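Local coordinates for sensor protein (Rhodopseudomonas palustris, PDB 2OOL) that senses light through a bound biliverdin chromophore as a bacteriophytochrome and probably relays the signal as a histidine kinase, at residues I130-P135 / F259-S264. Numbering follows the deposited sequence.
With LBV (3-[2-[(Z)-[3-(2-carboxyethyl)-5-[(Z)-(4-ethenyl-3-methyl-5-oxidanylidene-pyrrol-2-ylidene)methyl]-4-methyl-pyrrol-1-ium -2-ylidene]methyl]-5-[(Z)-[(3E)-3-ethylidene-4-methyl-5-oxidanylidene-pyrrolidin-2-ylidene]methyl]-4-methyl-1H-pyrrol-3- yl]propanoic acid), chain C.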
ATOM      1  N   ILE A 130      16.741  10.560 -18.996  1.00 53.75           N
ATOM      2  CA  ILE A 130      16.923  11.555 -17.979  1.00 52.72           C
ATOM      3  C   ILE A 130      16.910  10.769 -16.663  1.00 52.35           C
ATOM      4  O   ILE A 130      16.002   9.982 -16.437  1.00 52.02           O
ATOM      5  CB  ILE A 130      15.801  12.599 -18.007  1.00 52.64           C
ATOM      6  CG1 ILE A 130      15.881  13.482 -19.265  1.00 53.35           C
ATOM      7  CG2 ILE A 130      15.793  13.466 -16.720  1.00 54.29           C
ATOM      8  CD1 ILE A 130      14.823  14.590 -19.401  1.00 53.00           C
ATOM      9  N   LEU A 131      17.951  10.941 -15.856  1.00 51.77           N
ATOM     10  CA  LEU A 131      18.009  10.375 -14.510  1.00 52.27           C
ATOM     11  C   LEU A 131      17.896  11.498 -13.494  1.00 52.25           C
ATOM     12  O   LEU A 131      18.604  12.489 -13.585  1.00 53.30           O
ATOM     13  CB  LEU A 131      19.310   9.617 -14.315  1.00 52.74           C
ATOM     14  CG  LEU A 131      19.616   9.122 -12.870  1.00 52.47           C
ATOM     15  CD1 LEU A 131      18.632   8.032 -12.418  1.00 53.02           C
ATOM     16  CD2 LEU A 131      21.015   8.625 -12.747  1.00 50.59           C
ATOM     17  N   GLU A 132      17.028  11.348 -12.517  1.00 51.41           N
ATOM     18  CA  GLU A 132      16.909  12.357 -11.504  1.00 53.53           C
ATOM     19  C   GLU A 132      17.136  11.722 -10.130  1.00 53.49           C
ATOM     20  O   GLU A 132      16.677  10.628  -9.892  1.00 53.90           O
ATOM     21  CB  GLU A 132      15.530  12.999 -11.598  1.00 53.20           C
ATOM     22  CG  GLU A 132      15.313  13.810 -12.879  1.00 55.24           C
ATOM     23  CD  GLU A 132      13.904  14.349 -12.998  1.00 56.80           C
ATOM     24  OE1 GLU A 132      13.007  13.561 -13.330  1.00 60.18           O
ATOM     25  OE2 GLU A 132      13.703  15.556 -12.767  1.00 63.80           O
ATOM     26  N   LEU A 133      17.854  12.427  -9.262  1.00 53.50           N
ATOM     27  CA  LEU A 133      18.254  11.934  -7.946  1.00 53.55           C
ATOM     28  C   LEU A 133      17.526  12.714  -6.904  1.00 53.42           C
ATOM     29  O   LEU A 133      17.710  13.927  -6.810  1.00 55.02           O
ATOM     30  CB  LEU A 133      19.771  12.139  -7.760  1.00 52.21           C
ATOM     31  CG  LEU A 133      20.717  11.385  -8.666  1.00 52.48           C
ATOM     32  CD1 LEU A 133      22.144  11.540  -8.158  1.00 51.05           C
ATOM     33  CD2 LEU A 133      20.308   9.945  -8.780  1.00 47.81           C
ATOM     34  N   GLU A 134      16.643  12.053  -6.170  1.00 54.64           N
ATOM     35  CA  GLU A 134      15.829  12.672  -5.099  1.00 54.07           C
ATOM     36  C   GLU A 134      16.275  12.109  -3.761  1.00 53.64           C
ATOM     37  O   GLU A 134      16.810  11.037  -3.724  1.00 50.76           O
ATOM     38  CB  GLU A 134      14.330  12.289  -5.243  1.00 54.84           C
ATOM     39  CG  GLU A 134      13.532  13.090  -6.256  1.00 55.11           C
ATOM     40  CD  GLU A 134      12.009  12.867  -6.179  1.00 55.24           C
ATOM     41  OE1 GLU A 134      11.532  11.975  -5.400  1.00 52.31           O
ATOM     42  OE2 GLU A 134      11.303  13.550  -6.968  1.00 53.55           O
ATOM     43  N   PRO A 135      15.915  12.778  -2.646  1.00 54.19           N
ATOM     44  CA  PRO A 135      16.107  12.151  -1.348  1.00 55.59           C
ATOM     45  C   PRO A 135      15.263  10.893  -1.193  1.00 56.02           C
ATOM     46  O   PRO A 135      14.188  10.773  -1.788  1.00 56.65           O
ATOM     47  CB  PRO A 135      15.643  13.216  -0.346  1.00 55.45           C
ATOM     48  CG  PRO A 135      15.469  14.478  -1.118  1.00 55.98           C
ATOM     49  CD  PRO A 135      15.280  14.100  -2.553  1.00 54.64           C
ATOM     50  N   PHE A 259       8.222  15.226 -18.503  1.00 53.71           N
ATOM     51  CA  PHE A 259       8.122  14.057 -17.620  1.00 54.49           C
ATOM     52  C   PHE A 259       9.164  14.029 -16.486  1.00 56.17           C
ATOM     53  O   PHE A 259       9.321  13.031 -15.803  1.00 58.14           O
ATOM     54  CB  PHE A 259       8.109  12.786 -18.440  1.00 54.92           C
ATOM     55  CG  PHE A 259       6.879  12.640 -19.248  1.00 56.32           C
ATOM     56  CD1 PHE A 259       5.705  12.180 -18.653  1.00 54.97           C
ATOM     57  CD2 PHE A 259       6.834  13.082 -20.551  1.00 56.90           C
ATOM     58  CE1 PHE A 259       4.539  12.098 -19.382  1.00 57.25           C
ATOM     59  CE2 PHE A 259       5.656  12.991 -21.309  1.00 56.71           C
ATOM     60  CZ  PHE A 259       4.500  12.513 -20.705  1.00 57.41           C
ATOM     61  N   SER A 260       9.798  15.160 -16.212  1.00 56.66           N
ATOM     62  CA  SER A 260      10.803  15.228 -15.190  1.00 56.58           C
ATOM     63  C   SER A 260      10.235  15.692 -13.852  1.00 56.14           C
ATOM     64  O   SER A 260       9.548  16.703 -13.780  1.00 55.91           O
ATOM     65  CB  SER A 260      11.946  16.165 -15.634  1.00 57.67           C
ATOM     66  OG  SER A 260      12.152  17.108 -14.548  1.00 60.17           O
ATOM     67  N   VAL A 261      10.549  14.962 -12.774  1.00 56.22           N
ATOM     68  CA  VAL A 261      10.028  15.283 -11.445  1.00 54.51           C
ATOM     69  C   VAL A 261      10.618  16.548 -10.875  1.00 54.54           C
ATOM     70  O   VAL A 261       9.990  17.165  -9.995  1.00 54.72           O
ATOM     71  CB  VAL A 261      10.148  14.071 -10.430  1.00 55.52           C
ATOM     72  CG1 VAL A 261       9.217  12.923 -10.873  1.00 51.94           C
ATOM     73  CG2 VAL A 261      11.562  13.551 -10.310  1.00 54.31           C
ATOM     74  N   LEU A 262      11.779  17.001 -11.370  1.00 52.85           N
ATOM     75  CA  LEU A 262      12.433  18.220 -10.830  1.00 52.74           C
ATOM     76  C   LEU A 262      12.294  19.471 -11.689  1.00 52.57           C
ATOM     77  O   LEU A 262      12.839  20.491 -11.335  1.00 52.98           O
ATOM     78  CB  LEU A 262      13.954  17.974 -10.624  1.00 53.13           C
ATOM     79  CG  LEU A 262      14.390  16.777  -9.758  1.00 53.04           C
ATOM     80  CD1 LEU A 262      15.893  16.504  -9.821  1.00 50.22           C
ATOM     81  CD2 LEU A 262      13.962  17.001  -8.352  1.00 50.02           C
ATOM     82  N   ARG A 263      11.573  19.401 -12.807  1.00 53.01           N
ATOM     83  CA  ARG A 263      11.382  20.526 -13.722  1.00 52.08           C
ATOM     84  C   ARG A 263      11.085  21.766 -12.921  1.00 53.04           C
ATOM     85  O   ARG A 263      10.243  21.753 -12.039  1.00 50.81           O
ATOM     86  CB  ARG A 263      10.209  20.239 -14.658  1.00 52.28           C
ATOM     87  CG  ARG A 263       9.786  21.377 -15.604  1.00 52.31           C
ATOM     88  CD  ARG A 263       8.569  21.005 -16.486  1.00 52.97           C
ATOM     89  NE  ARG A 263       7.359  20.694 -15.699  1.00 49.83           N
ATOM     90  CZ  ARG A 263       6.552  21.596 -15.148  1.00 53.50           C
ATOM     91  NH1 ARG A 263       5.513  21.200 -14.377  1.00 50.40           N
ATOM     92  NH2 ARG A 263       6.769  22.877 -15.357  1.00 51.14           N
ATOM     93  N   SER A 264      11.761  22.856 -13.232  1.00 52.72           N
ATOM     94  CA  SER A 264      11.421  24.125 -12.581  1.00 52.70           C
ATOM     95  C   SER A 264      10.076  24.591 -13.117  1.00 53.39           C
ATOM     96  O   SER A 264       9.815  24.442 -14.316  1.00 53.27           O
ATOM     97  CB  SER A 264      12.484  25.142 -12.970  1.00 53.58           C
ATOM     98  OG  SER A 264      12.376  26.257 -12.172  1.00 54.37           O
TER
HETATM   99  C1A LBV C 400      -2.294  32.335 -12.145  1.00 55.95           C
HETATM  100  C1B LBV C 400       0.031  28.889 -13.719  1.00 50.99           C
HETATM  101  O1B LBV C 400       5.141  24.960 -14.311  1.00 34.79           O
HETATM  102  C1C LBV C 400      -1.125  25.535 -10.886  1.00 43.62           C
HETATM  103  O1C LBV C 400       0.054  21.824  -7.439  1.00 38.53           O
HETATM  104  C1D LBV C 400      -4.483  26.195  -7.611  1.00 49.75           C
HETATM  105  C2A LBV C 400      -2.208  33.280 -13.318  1.00 54.65           C
HETATM  106  C2B LBV C 400       0.966  28.093 -14.395  1.00 46.95           C
HETATM  107  O2B LBV C 400       3.793  23.315 -13.742  1.00 34.47           O
HETATM  108  C2C LBV C 400      -1.278  24.338 -10.156  1.00 40.66           C
HETATM  109  O2C LBV C 400       0.772  23.882  -7.056  1.00 32.55           O
HETATM  110  C2D LBV C 400      -5.806  26.588  -7.322  1.00 50.56           C
HETATM  111  C3A LBV C 400      -1.357  32.390 -14.242  1.00 55.35           C
HETATM  112  C3B LBV C 400       1.005  26.847 -13.775  1.00 44.10           C
HETATM  113  C3C LBV C 400      -2.342  24.536  -9.290  1.00 43.20           C
HETATM  114  C3D LBV C 400      -6.081  26.108  -6.060  1.00 51.80           C
HETATM  115  C4A LBV C 400      -1.077  31.158 -13.590  1.00 54.88           C
HETATM  116  C4B LBV C 400       0.036  26.871 -12.729  1.00 44.24           C
HETATM  117  C4C LBV C 400      -2.811  25.849  -9.465  1.00 43.28           C
HETATM  118  C4D LBV C 400      -4.929  25.448  -5.612  1.00 52.52           C
HETATM  119  CAA LBV C 400      -0.921  32.709 -15.548  1.00 55.80           C
HETATM  120  CAB LBV C 400       1.924  25.682 -14.175  1.00 40.89           C
HETATM  121  CAC LBV C 400      -0.494  23.006 -10.203  1.00 41.48           C
HETATM  122  CAD LBV C 400      -7.268  26.304  -5.396  1.00 50.72           C
HETATM  123  CBA LBV C 400      -1.230  33.992 -16.390  1.00 58.06           C
HETATM  124  CBB LBV C 400       3.113  25.544 -13.246  1.00 38.07           C
HETATM  125  CBC LBV C 400       0.796  23.091  -9.327  1.00 40.03           C
HETATM  126  CBD LBV C 400      -7.528  25.792  -4.130  1.00 50.46           C
HETATM  127  CGB LBV C 400       4.098  24.508 -13.821  1.00 36.62           C
HETATM  128  CGC LBV C 400       0.527  22.914  -7.798  1.00 39.62           C
HETATM  129  CHB LBV C 400      -0.281  30.169 -14.197  1.00 49.81           C
HETATM  130  CHC LBV C 400      -0.152  25.727 -11.893  1.00 42.67           C
HETATM  131  CHD LBV C 400      -3.870  26.494  -8.821  1.00 46.33           C
HETATM  132  CMA LBV C 400      -1.444  34.539 -12.878  0.50 56.38           C
HETATM  133  CMB LBV C 400       1.837  28.527 -15.596  1.00 42.99           C
HETATM  134  CMC LBV C 400      -2.835  23.428  -8.335  1.00 40.02           C
HETATM  135  CMD LBV C 400      -6.803  27.378  -8.198  1.00 47.67           C
HETATM  136  N_A LBV C 400      -1.644  31.175 -12.378  1.00 55.96           N
HETATM  137  O_A LBV C 400      -2.886  32.581 -11.099  1.00 55.40           O
HETATM  138  N_B LBV C 400      -0.497  28.104 -12.763  1.00 43.22           N
HETATM  139  N_C LBV C 400      -2.049  26.390 -10.417  1.00 43.28           N
HETATM  140  N_D LBV C 400      -4.005  25.544  -6.566  1.00 49.36           N
HETATM  141  O_D LBV C 400      -4.744  24.869  -4.527  1.00 48.55           O
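The carboxylate of Glu132, on strand 128-134, takes three hydrogen bonds from the turn Ser260 to Arg263. Val261 N gives to the syn lone pair of Glu132 OE1, 2.9 Å away. Ser260 OG and Leu262 N, each 2.8 Å from Glu132 OE2, share that oxygen from opposite faces of the carboxylate plane. Ser260 OG stands 39° out of it; Leu262 N is tilted to the other face on the syn side. Gripped through both oxygens, the buried carboxylate is held against rotation, and the two amide donors probably help to offset its charge. The type I beta turn lies in the GAF lasso of the phytochrome knot, which lends strand 241-244 to the PAS sheet; Glu132 ties the lasso to another strand of that sheet. Leu262 and Glu132 reach toward each other, Leu262 CD1 resting 3.9 Å from Glu132 CB. Glu134 OE2 lies 3.4 Å from Val261 CG2, its charge answered by a salt bridge to Arg311. Arg263, bent at chi3 (61°), turns away from the strand to pair end-on with the ring-B propionate of the biliverdin: NH1 gives to LBV O2B and NH2 to LBV O1B, each at 2.8 Å. NH2 also bonds Ile33 O, and Arg263 O accepts from Gln40 NE2, both partners from the N-terminal segment threaded through the lasso.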